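Local atomic coordinates of endonuclease III (Geobacillus stearothermophilus, PDB entry 1ORN), a protein that is an iron-sulfur DNA glycosylase of base excision repair, trapped here as a covalent intermediate with DNA, that probably removes damaged bases. Residues 136-149 with 164-178. Numbering follows the deposited sequence.
With nucleotides of chain B.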
ATOM      1  N   VAL C 136      -3.429 -13.647  -2.430  1.00 36.41           N
ATOM      2  CA  VAL C 136      -3.273 -13.609  -3.878  1.00 35.27           C
ATOM      3  C   VAL C 136      -2.037 -12.789  -4.214  1.00 34.90           C
ATOM      4  O   VAL C 136      -1.904 -11.649  -3.771  1.00 34.33           O
ATOM      5  CB  VAL C 136      -4.487 -12.948  -4.575  1.00 34.74           C
ATOM      6  CG1 VAL C 136      -4.267 -12.927  -6.084  1.00 35.03           C
ATOM      7  CG2 VAL C 136      -5.760 -13.711  -4.252  1.00 33.53           C
ATOM      8  N   PRO C 137      -1.110 -13.358  -4.996  1.00 34.75           N
ATOM      9  CA  PRO C 137       0.089 -12.594  -5.338  1.00 34.17           C
ATOM     10  C   PRO C 137      -0.239 -11.305  -6.090  1.00 33.80           C
ATOM     11  O   PRO C 137      -1.011 -11.299  -7.050  1.00 32.72           O
ATOM     12  CB  PRO C 137       0.904 -13.580  -6.177  1.00 37.47           C
ATOM     13  CG  PRO C 137      -0.140 -14.476  -6.766  1.00 39.47           C
ATOM     14  CD  PRO C 137      -1.083 -14.692  -5.618  1.00 36.60           C
ATOM     15  N   ALA C 138       0.343 -10.207  -5.625  1.00 32.74           N
ATOM     16  CA  ALA C 138       0.136  -8.908  -6.251  1.00 32.11           C
ATOM     17  C   ALA C 138       1.169  -7.953  -5.691  1.00 32.58           C
ATOM     18  O   ALA C 138       1.689  -8.162  -4.593  1.00 30.18           O
ATOM     19  CB  ALA C 138      -1.269  -8.390  -5.953  1.00 32.82           C
ATOM     20  N   ILE C 139       1.478  -6.920  -6.462  1.00 30.13           N
ATOM     21  CA  ILE C 139       2.432  -5.909  -6.037  1.00 32.18           C
ATOM     22  C   ILE C 139       1.713  -4.567  -6.033  1.00 31.29           C
ATOM     23  O   ILE C 139       1.381  -4.026  -7.087  1.00 32.86           O
ATOM     24  CB  ILE C 139       3.632  -5.827  -6.996  1.00 32.66           C
ATOM     25  CG1 ILE C 139       4.336  -7.185  -7.057  1.00 32.49           C
ATOM     26  CG2 ILE C 139       4.594  -4.737  -6.535  1.00 34.74           C
ATOM     27  CD1 ILE C 139       5.501  -7.225  -8.021  1.00 36.03           C
ATOM     28  N   ALA C 140       1.459  -4.048  -4.838  1.00 29.17           N
ATOM     29  CA  ALA C 140       0.787  -2.768  -4.690  1.00 29.46           C
ATOM     30  C   ALA C 140       1.843  -1.676  -4.777  1.00 29.83           C
ATOM     31  O   ALA C 140       2.793  -1.662  -3.993  1.00 32.64           O
ATOM     32  CB  ALA C 140       0.079  -2.709  -3.347  1.00 29.81           C
ATOM     33  N   VAL C 141       1.691  -0.766  -5.732  1.00 27.45           N
ATOM     34  CA  VAL C 141       2.656   0.312  -5.888  1.00 26.74           C
ATOM     35  C   VAL C 141       2.135   1.619  -5.292  1.00 28.59           C
ATOM     36  O   VAL C 141       1.211   2.245  -5.830  1.00 28.33           O
ATOM     37  CB  VAL C 141       3.025   0.521  -7.377  1.00 27.17           C
ATOM     38  CG1 VAL C 141       4.044   1.660  -7.512  1.00 26.51           C
ATOM     39  CG2 VAL C 141       3.594  -0.772  -7.950  1.00 29.19           C
ATOM     40  N   ASP C 142       2.747   2.008  -4.174  1.00 27.28           N
ATOM     41  CA  ASP C 142       2.417   3.218  -3.427  1.00 29.74           C
ATOM     42  C   ASP C 142       3.575   4.206  -3.569  1.00 27.85           C
ATOM     43  O   ASP C 142       4.474   4.015  -4.383  1.00 26.97           O
ATOM     44  CB  ASP C 142       2.280   2.882  -1.944  1.00 29.88           C
ATOM     45  CG  ASP C 142       3.631   2.640  -1.290  1.00 34.14           C
ATOM     46  OD1 ASP C 142       4.457   1.912  -1.889  1.00 31.52           O
ATOM     47  OD2 ASP C 142       3.876   3.180  -0.188  1.00 35.31           O
ATOM     48  N   THR C 143       3.568   5.243  -2.739  1.00 28.10           N
ATOM     49  CA  THR C 143       4.630   6.239  -2.794  1.00 27.88           C
ATOM     50  C   THR C 143       6.026   5.651  -2.550  1.00 27.13           C
ATOM     51  O   THR C 143       6.979   5.991  -3.259  1.00 27.56           O
ATOM     52  CB  THR C 143       4.370   7.389  -1.784  1.00 29.11           C
ATOM     53  OG1 THR C 143       5.448   8.327  -1.854  1.00 29.67           O
ATOM     54  CG2 THR C 143       4.257   6.854  -0.359  1.00 30.26           C
ATOM     55  N   HIS C 144       6.153   4.760  -1.569  1.00 25.98           N
ATOM     56  CA  HIS C 144       7.456   4.165  -1.250  1.00 25.95           C
ATOM     57  C   HIS C 144       7.981   3.250  -2.352  1.00 25.83           C
ATOM     58  O   HIS C 144       9.135   3.372  -2.773  1.00 27.35           O
ATOM     59  CB  HIS C 144       7.387   3.381   0.069  1.00 27.52           C
ATOM     60  CG  HIS C 144       7.074   4.226   1.268  1.00 27.97           C
ATOM     61  ND1 HIS C 144       7.913   5.224   1.716  1.00 28.21           N
ATOM     62  CD2 HIS C 144       6.006   4.231   2.103  1.00 28.65           C
ATOM     63  CE1 HIS C 144       7.376   5.809   2.772  1.00 29.08           C
ATOM     64  NE2 HIS C 144       6.219   5.226   3.028  1.00 29.90           N
ATOM     65  N   VAL C 145       7.139   2.339  -2.828  1.00 25.62           N
ATOM     66  CA  VAL C 145       7.560   1.426  -3.876  1.00 25.66           C
ATOM     67  C   VAL C 145       7.970   2.200  -5.118  1.00 26.13           C
ATOM     68  O   VAL C 145       9.009   1.918  -5.714  1.00 25.59           O
ATOM     69  CB  VAL C 145       6.446   0.430  -4.235  1.00 26.04           C
ATOM     70  CG1 VAL C 145       6.868  -0.419  -5.434  1.00 25.55           C
ATOM     71  CG2 VAL C 145       6.150  -0.462  -3.032  1.00 27.22           C
ATOM     72  N   GLU C 146       7.172   3.194  -5.494  1.00 26.36           N
ATOM     73  CA  GLU C 146       7.493   3.989  -6.677  1.00 29.12           C
ATOM     74  C   GLU C 146       8.812   4.744  -6.512  1.00 30.06           C
ATOM     75  O   GLU C 146       9.682   4.700  -7.389  1.00 29.85           O
ATOM     76  CB  GLU C 146       6.377   4.990  -6.973  1.00 30.62           C
ATOM     77  CG  GLU C 146       6.643   5.823  -8.222  1.00 35.14           C
ATOM     78  CD  GLU C 146       5.583   6.881  -8.489  1.00 38.74           C
ATOM     79  OE1 GLU C 146       5.605   7.465  -9.595  1.00 41.34           O
ATOM     80  OE2 GLU C 146       4.736   7.139  -7.601  1.00 40.37           O
ATOM     81  N   ARG C 147       8.953   5.447  -5.391  1.00 30.17           N
ATOM     82  CA  ARG C 147      10.170   6.212  -5.129  1.00 30.83           C
ATOM     83  C   ARG C 147      11.420   5.332  -5.129  1.00 29.55           C
ATOM     84  O   ARG C 147      12.432   5.671  -5.747  1.00 29.33           O
ATOM     85  CB  ARG C 147      10.064   6.945  -3.785  1.00 29.00           C
ATOM     86  CG  ARG C 147      11.254   7.864  -3.509  1.00 31.32           C
ATOM     87  CD  ARG C 147      11.106   8.596  -2.184  1.00 30.94           C
ATOM     88  NE  ARG C 147      11.164   7.685  -1.045  1.00 30.41           N
ATOM     89  CZ  ARG C 147      10.120   7.341  -0.294  1.00 30.38           C
ATOM     90  NH1 ARG C 147       8.913   7.833  -0.549  1.00 29.32           N
ATOM     91  NH2 ARG C 147      10.286   6.493   0.714  1.00 30.01           N
ATOM     92  N   VAL C 148      11.359   4.207  -4.426  1.00 29.50           N
ATOM     93  CA  VAL C 148      12.496   3.299  -4.359  1.00 29.93           C
ATOM     94  C   VAL C 148      12.844   2.768  -5.744  1.00 31.25           C
ATOM     95  O   VAL C 148      14.014   2.719  -6.118  1.00 31.13           O
ATOM     96  CB  VAL C 148      12.213   2.119  -3.402  1.00 31.29           C
ATOM     97  CG1 VAL C 148      13.283   1.042  -3.544  1.00 31.32           C
ATOM     98  CG2 VAL C 148      12.171   2.632  -1.966  1.00 30.19           C
ATOM     99  N   SER C 149      11.822   2.396  -6.511  1.00 29.89           N
ATOM    100  CA  SER C 149      12.036   1.867  -7.857  1.00 29.12           C
ATOM    101  C   SER C 149      12.732   2.870  -8.770  1.00 30.20           C
ATOM    102  O   SER C 149      13.675   2.521  -9.497  1.00 30.80           O
ATOM    103  CB  SER C 149      10.696   1.454  -8.478  1.00 27.24           C
ATOM    104  OG  SER C 149      10.161   0.309  -7.832  1.00 29.78           O
ATOM    105  N   VAL C 164       5.556   0.565 -13.208  1.00 31.65           N
ATOM    106  CA  VAL C 164       6.415   0.085 -12.131  1.00 30.53           C
ATOM    107  C   VAL C 164       5.967  -1.319 -11.748  1.00 29.25           C
ATOM    108  O   VAL C 164       6.782  -2.226 -11.608  1.00 29.73           O
ATOM    109  CB  VAL C 164       6.320   0.990 -10.875  1.00 31.22           C
ATOM    110  CG1 VAL C 164       7.177   0.415  -9.743  1.00 31.33           C
ATOM    111  CG2 VAL C 164       6.764   2.400 -11.215  1.00 32.45           C
ATOM    112  N   GLU C 165       4.660  -1.489 -11.577  1.00 26.99           N
ATOM    113  CA  GLU C 165       4.097  -2.783 -11.197  1.00 28.83           C
ATOM    114  C   GLU C 165       4.430  -3.894 -12.198  1.00 29.60           C
ATOM    115  O   GLU C 165       4.848  -4.993 -11.814  1.00 29.03           O
ATOM    116  CB  GLU C 165       2.576  -2.653 -11.053  1.00 28.57           C
ATOM    117  CG  GLU C 165       1.905  -3.823 -10.354  1.00 31.42           C
ATOM    118  CD  GLU C 165       0.403  -3.627 -10.222  1.00 30.09           C
ATOM    119  OE1 GLU C 165      -0.026  -2.472 -10.003  1.00 30.90           O
ATOM    120  OE2 GLU C 165      -0.347  -4.624 -10.322  1.00 30.05           O
ATOM    121  N   LYS C 166       4.243  -3.609 -13.481  1.00 32.20           N
ATOM    122  CA  LYS C 166       4.517  -4.606 -14.504  1.00 33.61           C
ATOM    123  C   LYS C 166       5.995  -4.983 -14.548  1.00 34.90           C
ATOM    124  O   LYS C 166       6.331  -6.149 -14.746  1.00 35.67           O
ATOM    125  CB  LYS C 166       4.025  -4.111 -15.871  1.00 35.62           C
ATOM    126  CG  LYS C 166       2.506  -3.964 -15.926  1.00 37.73           C
ATOM    127  CD  LYS C 166       1.966  -3.814 -17.339  1.00 42.13           C
ATOM    128  CE  LYS C 166       2.385  -2.521 -18.001  1.00 45.15           C
ATOM    129  NZ  LYS C 166       1.889  -2.471 -19.413  1.00 46.35           N
ATOM    130  N   THR C 167       6.873  -4.006 -14.334  1.00 35.85           N
ATOM    131  CA  THR C 167       8.313  -4.255 -14.338  1.00 36.43           C
ATOM    132  C   THR C 167       8.677  -5.243 -13.236  1.00 35.78           C
ATOM    133  O   THR C 167       9.419  -6.195 -13.462  1.00 35.65           O
ATOM    134  CB  THR C 167       9.113  -2.952 -14.115  1.00 38.42           C
ATOM    135  OG1 THR C 167       8.878  -2.054 -15.206  1.00 39.33           O
ATOM    136  CG2 THR C 167      10.606  -3.244 -14.021  1.00 39.50           C
ATOM    137  N   LEU C 168       8.141  -5.018 -12.041  1.00 34.98           N
ATOM    138  CA  LEU C 168       8.422  -5.897 -10.911  1.00 35.75           C
ATOM    139  C   LEU C 168       7.836  -7.295 -11.106  1.00 35.29           C
ATOM    140  O   LEU C 168       8.465  -8.292 -10.750  1.00 36.30           O
ATOM    141  CB  LEU C 168       7.877  -5.271  -9.626  1.00 36.67           C
ATOM    142  CG  LEU C 168       8.598  -3.981  -9.222  1.00 37.27           C
ATOM    143  CD1 LEU C 168       7.821  -3.263  -8.130  1.00 38.63           C
ATOM    144  CD2 LEU C 168      10.009  -4.321  -8.756  1.00 37.67           C
ATOM    145  N   MET C 169       6.636  -7.373 -11.670  1.00 33.17           N
ATOM    146  CA  MET C 169       5.999  -8.667 -11.889  1.00 34.99           C
ATOM    147  C   MET C 169       6.806  -9.559 -12.829  1.00 37.44           C
ATOM    148  O   MET C 169       6.798 -10.781 -12.689  1.00 38.04           O
ATOM    149  CB  MET C 169       4.580  -8.488 -12.438  1.00 34.19           C
ATOM    150  CG  MET C 169       3.578  -7.970 -11.412  1.00 32.85           C
ATOM    151  SD  MET C 169       1.859  -8.218 -11.919  1.00 31.89           S
ATOM    152  CE  MET C 169       1.634  -6.865 -13.073  1.00 28.02           C
ATOM    153  N   LYS C 170       7.506  -8.946 -13.779  1.00 39.41           N
ATOM    154  CA  LYS C 170       8.313  -9.698 -14.740  1.00 43.29           C
ATOM    155  C   LYS C 170       9.682 -10.102 -14.194  1.00 44.96           C
ATOM    156  O   LYS C 170      10.293 -11.056 -14.679  1.00 45.68           O
ATOM    157  CB  LYS C 170       8.514  -8.879 -16.016  1.00 43.94           C
ATOM    158  CG  LYS C 170       7.233  -8.543 -16.749  1.00 47.12           C
ATOM    159  CD  LYS C 170       7.505  -7.583 -17.899  1.00 51.17           C
ATOM    160  CE  LYS C 170       6.212  -7.124 -18.555  1.00 53.27           C
ATOM    161  NZ  LYS C 170       6.455  -6.056 -19.569  1.00 55.78           N
ATOM    162  N   ILE C 171      10.168  -9.379 -13.191  1.00 46.78           N
ATOM    163  CA  ILE C 171      11.476  -9.676 -12.614  1.00 48.58           C
ATOM    164  C   ILE C 171      11.394 -10.603 -11.405  1.00 50.19           C
ATOM    165  O   ILE C 171      12.327 -11.362 -11.132  1.00 51.19           O
ATOM    166  CB  ILE C 171      12.203  -8.376 -12.176  1.00 49.20           C
ATOM    167  CG1 ILE C 171      12.298  -7.400 -13.350  1.00 50.09           C
ATOM    168  CG2 ILE C 171      13.592  -8.708 -11.645  1.00 49.47           C
ATOM    169  CD1 ILE C 171      13.017  -7.953 -14.569  1.00 51.44           C
ATOM    170  N   ILE C 172      10.275 -10.544 -10.687  1.00 49.80           N
ATOM    171  CA  ILE C 172      10.093 -11.352  -9.484  1.00 49.05           C
ATOM    172  C   ILE C 172       9.131 -12.525  -9.651  1.00 48.56           C
ATOM    173  O   ILE C 172       8.067 -12.391 -10.255  1.00 48.10           O
ATOM    174  CB  ILE C 172       9.563 -10.483  -8.321  1.00 49.24           C
ATOM    175  CG1 ILE C 172      10.492  -9.290  -8.099  1.00 49.81           C
ATOM    176  CG2 ILE C 172       9.445 -11.316  -7.054  1.00 48.25           C
ATOM    177  CD1 ILE C 172       9.931  -8.257  -7.160  1.00 51.65           C
ATOM    178  N   PRO C 173       9.503 -13.697  -9.115  1.00 48.33           N
ATOM    179  CA  PRO C 173       8.644 -14.877  -9.212  1.00 48.43           C
ATOM    180  C   PRO C 173       7.335 -14.577  -8.486  1.00 47.78           C
ATOM    181  O   PRO C 173       7.343 -14.052  -7.374  1.00 47.39           O
ATOM    182  CB  PRO C 173       9.463 -15.957  -8.504  1.00 48.95           C
ATOM    183  CG  PRO C 173      10.864 -15.556  -8.811  1.00 49.35           C
ATOM    184  CD  PRO C 173      10.829 -14.060  -8.583  1.00 49.28           C
ATOM    185  N   LYS C 174       6.222 -14.904  -9.129  1.00 47.09           N
ATOM    186  CA  LYS C 174       4.895 -14.670  -8.573  1.00 47.55           C
ATOM    187  C   LYS C 174       4.793 -15.079  -7.102  1.00 47.34           C
ATOM    188  O   LYS C 174       4.116 -14.419  -6.310  1.00 46.52           O
ATOM    189  CB  LYS C 174       3.864 -15.423  -9.418  1.00 48.96           C
ATOM    190  CG  LYS C 174       2.444 -15.408  -8.885  1.00 50.81           C
ATOM    191  CD  LYS C 174       1.440 -15.760  -9.983  1.00 53.01           C
ATOM    192  CE  LYS C 174       1.827 -17.024 -10.745  1.00 54.11           C
ATOM    193  NZ  LYS C 174       1.871 -18.232  -9.877  1.00 55.83           N
ATOM    194  N   GLU C 175       5.482 -16.154  -6.737  1.00 46.70           N
ATOM    195  CA  GLU C 175       5.460 -16.649  -5.366  1.00 46.23           C
ATOM    196  C   GLU C 175       6.083 -15.676  -4.368  1.00 44.56           C
ATOM    197  O   GLU C 175       5.822 -15.763  -3.166  1.00 43.03           O
ATOM    198  CB  GLU C 175       6.194 -17.991  -5.278  1.00 49.49           C
ATOM    199  CG  GLU C 175       5.643 -19.081  -6.193  1.00 54.55           C
ATOM    200  CD  GLU C 175       5.819 -18.761  -7.668  1.00 56.80           C
ATOM    201  OE1 GLU C 175       6.959 -18.456  -8.083  1.00 58.06           O
ATOM    202  OE2 GLU C 175       4.818 -18.822  -8.414  1.00 59.45           O
ATOM    203  N   GLU C 176       6.901 -14.752  -4.864  1.00 42.92           N
ATOM    204  CA  GLU C 176       7.570 -13.788  -3.994  1.00 41.55           C
ATOM    205  C   GLU C 176       7.044 -12.359  -4.110  1.00 38.72           C
ATOM    206  O   GLU C 176       7.590 -11.450  -3.489  1.00 37.27           O
ATOM    207  CB  GLU C 176       9.069 -13.762  -4.289  1.00 45.33           C
ATOM    208  CG  GLU C 176       9.747 -15.118  -4.325  1.00 49.97           C
ATOM    209  CD  GLU C 176      11.225 -14.999  -4.651  1.00 53.22           C
ATOM    210  OE1 GLU C 176      11.876 -16.042  -4.884  1.00 55.85           O
ATOM    211  OE2 GLU C 176      11.737 -13.857  -4.670  1.00 55.19           O
ATOM    212  N   TRP C 177       6.000 -12.152  -4.906  1.00 37.51           N
ATOM    213  CA  TRP C 177       5.452 -10.810  -5.085  1.00 35.52           C
ATOM    214  C   TRP C 177       5.038 -10.109  -3.804  1.00 34.48           C
ATOM    215  O   TRP C 177       5.457  -8.985  -3.547  1.00 33.30           O
ATOM    216  CB  TRP C 177       4.248 -10.844  -6.017  1.00 36.35           C
ATOM    217  CG  TRP C 177       4.599 -11.058  -7.443  1.00 36.46           C
ATOM    218  CD1 TRP C 177       5.848 -11.208  -7.969  1.00 37.13           C
ATOM    219  CD2 TRP C 177       3.684 -11.152  -8.538  1.00 37.07           C
ATOM    220  NE1 TRP C 177       5.769 -11.394  -9.328  1.00 38.47           N
ATOM    221  CE2 TRP C 177       4.451 -11.364  -9.704  1.00 37.39           C
ATOM    222  CE3 TRP C 177       2.288 -11.080  -8.648  1.00 36.79           C
ATOM    223  CZ2 TRP C 177       3.871 -11.507 -10.966  1.00 37.22           C
ATOM    224  CZ3 TRP C 177       1.708 -11.223  -9.907  1.00 36.86           C
ATOM    225  CH2 TRP C 177       2.503 -11.434 -11.048  1.00 36.54           C
ATOM    226  N   SER C 178       4.207 -10.770  -3.008  1.00 35.60           N
ATOM    227  CA  SER C 178       3.723 -10.169  -1.772  1.00 36.62           C
ATOM    228  C   SER C 178       4.800  -9.756  -0.772  1.00 36.58           C
ATOM    229  O   SER C 178       4.781  -8.632  -0.273  1.00 35.73           O
ATOM    230  CB  SER C 178       2.714 -11.104  -1.103  1.00 37.73           C
ATOM    231  OG  SER C 178       1.592 -11.301  -1.950  1.00 39.08           O
TER
ATOM    232  P    DA B   6       6.363   9.907   1.484  1.00 30.94           P
ATOM    233  OP1  DA B   6       7.438   8.892   1.602  1.00 29.61           O
ATOM    234  OP2  DA B   6       5.783  10.218   0.152  1.00 33.38           O
ATOM    235  O5'  DA B   6       5.191   9.496   2.484  1.00 32.57           O
ATOM    236  C5'  DA B   6       5.487   9.208   3.851  1.00 30.35           C
ATOM    237  C4'  DA B   6       4.220   8.964   4.637  1.00 29.42           C
ATOM    238  O4'  DA B   6       3.461  10.188   4.765  1.00 30.98           O
ATOM    239  C3'  DA B   6       3.263   7.927   4.046  1.00 29.41           C
ATOM    240  O3'  DA B   6       2.712   7.155   5.112  1.00 26.88           O
ATOM    241  C2'  DA B   6       2.164   8.779   3.434  1.00 29.03           C
ATOM    242  C1'  DA B   6       2.111   9.949   4.405  1.00 31.04           C
ATOM    243  N9   DA B   6       1.573  11.196   3.864  1.00 31.63           N
ATOM    244  C8   DA B   6       1.785  11.738   2.621  1.00 33.02           C
ATOM    245  N7   DA B   6       1.196  12.893   2.442  1.00 31.94           N
ATOM    246  C5   DA B   6       0.547  13.128   3.646  1.00 31.98           C
ATOM    247  C6   DA B   6      -0.251  14.194   4.101  1.00 33.92           C
ATOM    248  N6   DA B   6      -0.537  15.276   3.368  1.00 33.40           N
ATOM    249  N1   DA B   6      -0.749  14.112   5.353  1.00 32.43           N
ATOM    250  C2   DA B   6      -0.459  13.035   6.090  1.00 33.42           C
ATOM    251  N3   DA B   6       0.280  11.974   5.777  1.00 32.89           N
ATOM    252  C4   DA B   6       0.761  12.083   4.526  1.00 31.81           C
ATOM    253  P    DG B   8       0.212   6.318  -0.533  1.00 25.40           P
ATOM    254  OP1  DG B   8       1.195   6.488  -1.630  1.00 26.35           O
ATOM    255  OP2  DG B   8       0.148   7.337   0.559  1.00 25.86           O
ATOM    256  O5'  DG B   8      -1.246   6.204  -1.157  1.00 26.13           O
ATOM    257  C5'  DG B   8      -1.463   5.563  -2.413  1.00 24.63           C
ATOM    258  C4'  DG B   8      -2.931   5.637  -2.758  1.00 24.84           C
ATOM    259  O4'  DG B   8      -3.359   7.019  -2.754  1.00 27.46           O
ATOM    260  C3'  DG B   8      -3.373   5.057  -4.098  1.00 24.59           C
ATOM    261  O3'  DG B   8      -4.624   4.417  -3.849  1.00 24.55           O
ATOM    262  C2'  DG B   8      -3.513   6.287  -4.986  1.00 23.81           C
ATOM    263  C1'  DG B   8      -3.932   7.374  -4.005  1.00 26.51           C
ATOM    264  N9   DG B   8      -3.459   8.717  -4.324  1.00 24.78           N
ATOM    265  C8   DG B   8      -2.260   9.069  -4.895  1.00 26.76           C
ATOM    266  N7   DG B   8      -2.100  10.363  -4.993  1.00 29.94           N
ATOM    267  C5   DG B   8      -3.269  10.896  -4.466  1.00 29.13           C
ATOM    268  C6   DG B   8      -3.671  12.255  -4.292  1.00 31.42           C
ATOM    269  O6   DG B   8      -3.041  13.285  -4.552  1.00 34.00           O
ATOM    270  N1   DG B   8      -4.945  12.344  -3.741  1.00 31.15           N
ATOM    271  C2   DG B   8      -5.729  11.271  -3.390  1.00 31.54           C
ATOM    272  N2   DG B   8      -6.934  11.561  -2.879  1.00 30.91           N
ATOM    273  N3   DG B   8      -5.357  10.003  -3.529  1.00 30.12           N
ATOM    274  C4   DG B   8      -4.127   9.893  -4.069  1.00 29.88           C
TER
HETATM  275  O   HOH W   1       0.400  -7.050  -9.068  1.00 32.24           O
HETATM  276  O   HOH W   2      -0.612  -1.175  -7.422  1.00 25.45           O
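I139 reaches the indole of W177 with its CD1 methyl over one face, 4.1 Å from the five-membered ring centroid and 17° off its normal, a CH-pi contact. CG1 lies anti to the carbonyl carbon (chi1 -59°) and the chain runs on extended, which sets CD1 between the indole face and L168 CB, tight at 3.5 Å. M169 CG shares this indole face; K174 CA lies over the opposite one, and the P137-A138 peptide meets the ring edge through P137 O and A138 N. W177 NE1 donates to I172 O (2.7 Å) from above the carbonyl plane, which, with the packing on both faces, limits the ring's rotation. I139 CD1 would probably lose its aromatic floor, and I172 O this donor, if W177 gave way to an alanine. Farther along, V141 rests both methyls on helix 161-171, CG1 against V164 CG1 and CG2 against E165 CB, while S149 OG touches V164 CG1 at 3.5 Å. No direct hydrogen bond joins the segments; instead the E165 carboxylate, salt-bridged to R123, reaches I139 N from OE2 and V141 N from OE1, each through one water. D142 caps helix 143-152, accepting from V145 N at OD1 (2.9 Å), and T143 N and OG1 bind phosphates of DG8 and DA6 of chain B. Linker 136-142 thus leads from helix 123-134 along helix 161-171 and the start of helix 177-191 to the DNA-binding end of helix 143-152.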